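Local coordinates for gamma-glutamylcyclotransferase (Homo sapiens, PDB 3CRY), which catalyses the formation of 5-oxoproline from gamma-glutamyl dipeptides, releasing the attached amino acid, and may contribute substantially to glutathione homeostasis, at residues Pro36-Phe41 and Val82-Asn87; Leu51-Ser56 and Ala133-Gln138. The protein carries 1 engineered substitution. All coordinates share one frame; numbering follows the deposited sequence. Where two conformers were deposited one is given.

Interaction 1: Pro36-Phe41 and Val82-Asn87; sequences PSAAFF and VVWKMN
Trp-84 brings atoms CE3 and CZ3 of its benzo ring up against the backbone of Ala-39 and Phe-40: CE3 of Trp-84 comes to 3.4 Å from the amide N of Phe-40, and the carbonyl carbon of Ala-39 meets the ring at its edge. Chi1 of -62° puts CG anti to the carbonyl carbon, beside the backbone N; Val-82 CG1 covers one face of the indole, offset toward the rim. That same CG1 meets CD1 of Phe-40 at 3.8 Å, the two side chains crossing at about a right angle. Ala-38 CB adds a contact with Met-86 CG at 3.9 Å.

Strands 39-46 and 77-87 are neighbours in the antiparallel five-stranded sheet. Ala-39 and Lys-85 form a hydrogen-bonded pair, Lys-85 N to Ala-39 O measuring 2.8 Å with 164° at the hydrogen, and Phe-41 N reaches Val-83 O at 2.9 Å. Phe-41 lies alongside Val-83; Phe-41 CD2 is 3.8 Å from Val-83 CG1. A water joins Ser-37 OG to Asn-87 N.

Indole NE1 donates to Asn-25 O, and the Trp-84 side chain also touches Ala-21, an inferred substrate-binding residue. An alanine in place of Trp-84 would probably leave Asn-25 O without this donor and open a gap beside Val-82 CG1 and the Phe-40 backbone. Three backbone N-H...O bonds thus set the antiparallel pairing, while the side-chain contacts across it are apolar.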
# COMPACT_ATOMS: atom_id res chain seq x y z
N PRO A 36 -0.48 -8.97 22.76
CA PRO A 36 -0.85 -8.60 24.13
C PRO A 36 -0.16 -7.36 24.71
O PRO A 36 -0.69 -6.76 25.65
CB PRO A 36 -0.55 -9.86 24.96
CG PRO A 36 0.09 -10.82 24.07
CD PRO A 36 0.15 -10.30 22.67
N SER A 37 0.98 -6.94 24.16
CA SER A 37 1.66 -5.77 24.74
C SER A 37 1.33 -4.44 24.02
O SER A 37 1.84 -3.39 24.40
CB SER A 37 3.17 -5.98 24.84
OG SER A 37 3.76 -6.09 23.57
N ALA A 38 0.49 -4.49 22.98
CA ALA A 38 -0.01 -3.27 22.33
C ALA A 38 -0.63 -2.34 23.37
O ALA A 38 -1.38 -2.78 24.25
CB ALA A 38 -1.03 -3.61 21.25
N ALA A 39 -0.32 -1.05 23.28
CA ALA A 39 -0.87 -0.06 24.19
C ALA A 39 -1.61 1.03 23.42
O ALA A 39 -1.12 1.52 22.39
CB ALA A 39 0.23 0.55 25.03
N PHE A 40 -2.80 1.39 23.89
CA PHE A 40 -3.54 2.51 23.29
C PHE A 40 -2.68 3.77 23.30
O PHE A 40 -2.10 4.13 24.33
CB PHE A 40 -4.85 2.80 24.06
CG PHE A 40 -5.62 3.99 23.52
CD1 PHE A 40 -6.50 3.84 22.45
CD2 PHE A 40 -5.45 5.27 24.08
CE1 PHE A 40 -7.21 4.95 21.95
CE2 PHE A 40 -6.15 6.38 23.58
CZ PHE A 40 -7.03 6.21 22.50
N PHE A 41 -2.62 4.44 22.14
CA PHE A 41 -1.86 5.69 21.99
C PHE A 41 -2.77 6.89 21.75
O PHE A 41 -2.70 7.87 22.49
CB PHE A 41 -0.81 5.54 20.88
CG PHE A 41 0.16 6.69 20.77
CD1 PHE A 41 1.24 6.78 21.64
CD2 PHE A 41 0.03 7.63 19.75
CE1 PHE A 41 2.17 7.84 21.52
CE2 PHE A 41 0.94 8.69 19.62
CZ PHE A 41 2.02 8.79 20.51
N VAL A 82 -7.79 3.79 15.52
CA VAL A 82 -7.05 3.81 16.78
C VAL A 82 -5.57 3.60 16.46
O VAL A 82 -5.23 2.67 15.71
CB VAL A 82 -7.50 2.67 17.76
CG1 VAL A 82 -6.49 2.52 18.94
CG2 VAL A 82 -8.92 2.96 18.28
N VAL A 83 -4.74 4.47 17.02
CA VAL A 83 -3.28 4.32 16.95
C VAL A 83 -2.83 3.53 18.18
O VAL A 83 -3.09 3.94 19.34
CB VAL A 83 -2.54 5.68 16.84
CG1 VAL A 83 -1.06 5.45 16.80
CG2 VAL A 83 -3.01 6.44 15.55
N TRP A 84 -2.15 2.41 17.92
CA TRP A 84 -1.55 1.57 18.95
C TRP A 84 -0.03 1.73 18.99
O TRP A 84 0.62 1.75 17.95
CB TRP A 84 -1.86 0.08 18.69
CG TRP A 84 -3.33 -0.25 18.73
CD1 TRP A 84 -4.17 -0.37 17.65
CD2 TRP A 84 -4.13 -0.50 19.89
NE1 TRP A 84 -5.44 -0.67 18.07
CE2 TRP A 84 -5.45 -0.76 19.44
CE3 TRP A 84 -3.86 -0.54 21.28
CZ2 TRP A 84 -6.52 -1.05 20.33
CZ3 TRP A 84 -4.92 -0.82 22.16
CH2 TRP A 84 -6.24 -1.07 21.68
N LYS A 85 0.54 1.81 20.20
CA LYS A 85 2.00 1.79 20.34
C LYS A 85 2.45 0.36 20.60
O LYS A 85 1.95 -0.31 21.52
CB LYS A 85 2.42 2.69 21.50
CG LYS A 85 3.94 2.87 21.64
CD LYS A 85 4.20 3.79 22.82
CE LYS A 85 5.57 4.42 22.76
NZ LYS A 85 5.85 5.07 24.08
N MET A 86 3.39 -0.10 19.78
CA MET A 86 3.88 -1.48 19.86
C MET A 86 5.40 -1.53 19.85
O MET A 86 6.05 -0.59 19.35
CB MET A 86 3.30 -2.28 18.69
CG MET A 86 1.80 -2.53 18.83
SD MET A 86 1.06 -3.33 17.39
CE MET A 86 1.74 -4.97 17.58
N ASN A 87 5.98 -2.59 20.41
CA ASN A 87 7.44 -2.76 20.33
C ASN A 87 7.89 -3.20 18.94
O ASN A 87 7.21 -3.99 18.28
CB ASN A 87 7.96 -3.73 21.39
CG ASN A 87 9.47 -3.67 21.54
OD1 ASN A 87 10.22 -4.25 20.75
ND2 ASN A 87 9.94 -2.94 22.54
O HOH W 1 3.85 -4.67 21.13

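Interaction 2: Leu51-Ser56 and Ala133-Gln138; sequences LDFGNS and APPSPQ
Phe-53 offers one ring face to Pro-135, whose CG stands over the centre, 4.1 Å from the centroid of the Phe-53 ring and 12° off the ring normal, a CH-pi contact. Chi1 of -62° sets the phenyl CG beside the backbone N, anti to the carbonyl carbon. The pyrrolidine spreads over the ring from its root outward: Pro-135 CD lies 3.8 Å from Phe-53 CG, while Pro-135 CB lies 3.8 Å from Phe-53 CD2. Tyr-139, an inferred substrate-binding residue, and Ile-143 of helix 137-149 also touch the Phe-53 side chain.

Strand 49-56 is the middle strand of an antiparallel three-stranded sheet, and Ala-133 directly follows its edge strand 130-132. Ala-133 N donates to Phe-53 O over 2.8 Å, nearly straight at the hydrogen (170°), although the donor is tilted from the carbonyl plane. From there the chain runs through the prolines to Ser-136, the N-cap of helix 137-149; its OG is hydrogen-bonded to Tyr-139 N.

Asn-55 turns its amide to Ala-133, ND2 of Asn-55 lying 3.5 Å from the methyl CB of Ala-133. At the backbone of Phe-53, Asp-52 OD1 accepts a weak hydrogen bond from Phe-53 N, 2.9 Å long, while Asp-52 OD2 is bonded to Tyr-130 OH.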
# COMPACT_ATOMS: atom_id res chain seq x y z
N LEU A 51 -13.34 3.57 3.73
CA LEU A 51 -13.42 2.21 4.27
C LEU A 51 -14.23 1.30 3.34
O LEU A 51 -15.28 1.71 2.81
CB LEU A 51 -14.09 2.27 5.66
CG LEU A 51 -14.22 0.97 6.47
CD1 LEU A 51 -12.87 0.50 6.98
CD2 LEU A 51 -15.18 1.18 7.62
N ASP A 52 -13.78 0.07 3.14
CA ASP A 52 -14.51 -0.90 2.32
C ASP A 52 -14.33 -2.27 3.00
O ASP A 52 -13.57 -2.40 3.97
CB ASP A 52 -13.97 -0.92 0.88
CG ASP A 52 -14.90 -1.62 -0.11
OD1 ASP A 52 -16.08 -1.91 0.20
OD2 ASP A 52 -14.41 -1.89 -1.23
N PHE A 53 -15.08 -3.26 2.52
CA PHE A 53 -14.95 -4.65 2.99
C PHE A 53 -14.88 -5.58 1.81
O PHE A 53 -15.59 -5.38 0.82
CB PHE A 53 -16.13 -5.05 3.93
CG PHE A 53 -16.20 -4.22 5.18
CD1 PHE A 53 -16.77 -2.94 5.15
CD2 PHE A 53 -15.62 -4.67 6.37
CE1 PHE A 53 -16.80 -2.14 6.30
CE2 PHE A 53 -15.66 -3.88 7.54
CZ PHE A 53 -16.25 -2.61 7.51
N GLY A 54 -14.03 -6.59 1.91
CA GLY A 54 -13.94 -7.53 0.80
C GLY A 54 -13.23 -8.83 1.08
O GLY A 54 -12.76 -9.09 2.20
N ASN A 55 -13.17 -9.63 0.03
CA ASN A 55 -12.54 -10.93 0.03
C ASN A 55 -11.21 -10.80 -0.70
O ASN A 55 -11.18 -10.69 -1.94
CB ASN A 55 -13.46 -11.93 -0.68
CG ASN A 55 -14.77 -12.15 0.07
OD1 ASN A 55 -14.81 -12.04 1.30
ND2 ASN A 55 -15.85 -12.43 -0.67
N SER A 56 -10.13 -10.78 0.06
CA SER A 56 -8.81 -10.55 -0.54
C SER A 56 -8.44 -11.77 -1.37
O SER A 56 -8.63 -12.91 -0.93
CB SER A 56 -7.76 -10.27 0.55
OG SER A 56 -6.62 -9.64 -0.03
N ALA A 133 -17.23 -7.18 -0.64
CA ALA A 133 -18.22 -8.09 -0.04
C ALA A 133 -18.54 -7.64 1.38
O ALA A 133 -17.63 -7.27 2.14
CB ALA A 133 -17.75 -9.52 -0.04
N PRO A 134 -19.83 -7.70 1.76
CA PRO A 134 -20.21 -7.23 3.10
C PRO A 134 -19.60 -8.05 4.25
O PRO A 134 -19.41 -9.27 4.12
CB PRO A 134 -21.75 -7.34 3.13
CG PRO A 134 -22.17 -7.73 1.76
CD PRO A 134 -20.98 -8.17 0.96
N PRO A 135 -19.35 -7.37 5.39
CA PRO A 135 -18.81 -8.08 6.55
C PRO A 135 -19.89 -8.96 7.21
O PRO A 135 -21.09 -8.70 7.04
CB PRO A 135 -18.43 -6.95 7.52
CG PRO A 135 -19.41 -5.81 7.17
CD PRO A 135 -19.58 -5.93 5.66
N SER A 136 -19.45 -9.98 7.94
CA SER A 136 -20.39 -10.76 8.78
C SER A 136 -20.93 -9.91 9.95
O SER A 136 -20.30 -8.93 10.37
CB SER A 136 -19.70 -12.01 9.33
OG SER A 136 -18.69 -11.63 10.25
N PRO A 137 -22.11 -10.27 10.48
CA PRO A 137 -22.56 -9.57 11.68
C PRO A 137 -21.54 -9.58 12.83
O PRO A 137 -21.36 -8.56 13.51
CB PRO A 137 -23.86 -10.31 12.06
CG PRO A 137 -24.39 -10.80 10.70
CD PRO A 137 -23.12 -11.22 9.97
N GLN A 138 -20.86 -10.71 13.03
CA GLN A 138 -19.87 -10.82 14.10
C GLN A 138 -18.70 -9.84 13.92
O GLN A 138 -18.30 -9.14 14.87
CB GLN A 138 -19.41 -12.27 14.22
CG GLN A 138 -20.58 -13.26 14.55
CD GLN A 138 -21.28 -13.81 13.29
OE1 GLN A 138 -21.15 -13.26 12.21
NE2 GLN A 138 -22.00 -14.94 13.43

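How the interactions relate
The two contacts lie on opposite sides of the chain's centre, their centres about 24 Å apart and their nearest atoms about 10 Å apart, so neither touches the other. Interaction 1 joins two strands of the five-stranded sheet and is only partly buried, with both buried and exposed residues taking part; interaction 2 is a buried contact between the three-stranded sheet and the loop leading into helix 137-149. Strands 39-46 and 49-56 follow each other in sequence, yet serve different sheets. Several backbone bonds and 489 Å² of buried surface mark the first, whereas the second has one cross-segment hydrogen bond and 227 Å². Each places an aromatic side chain close to an inferred substrate-binding residue, Trp-84 by Ala-21 and Phe-53 by Tyr-139.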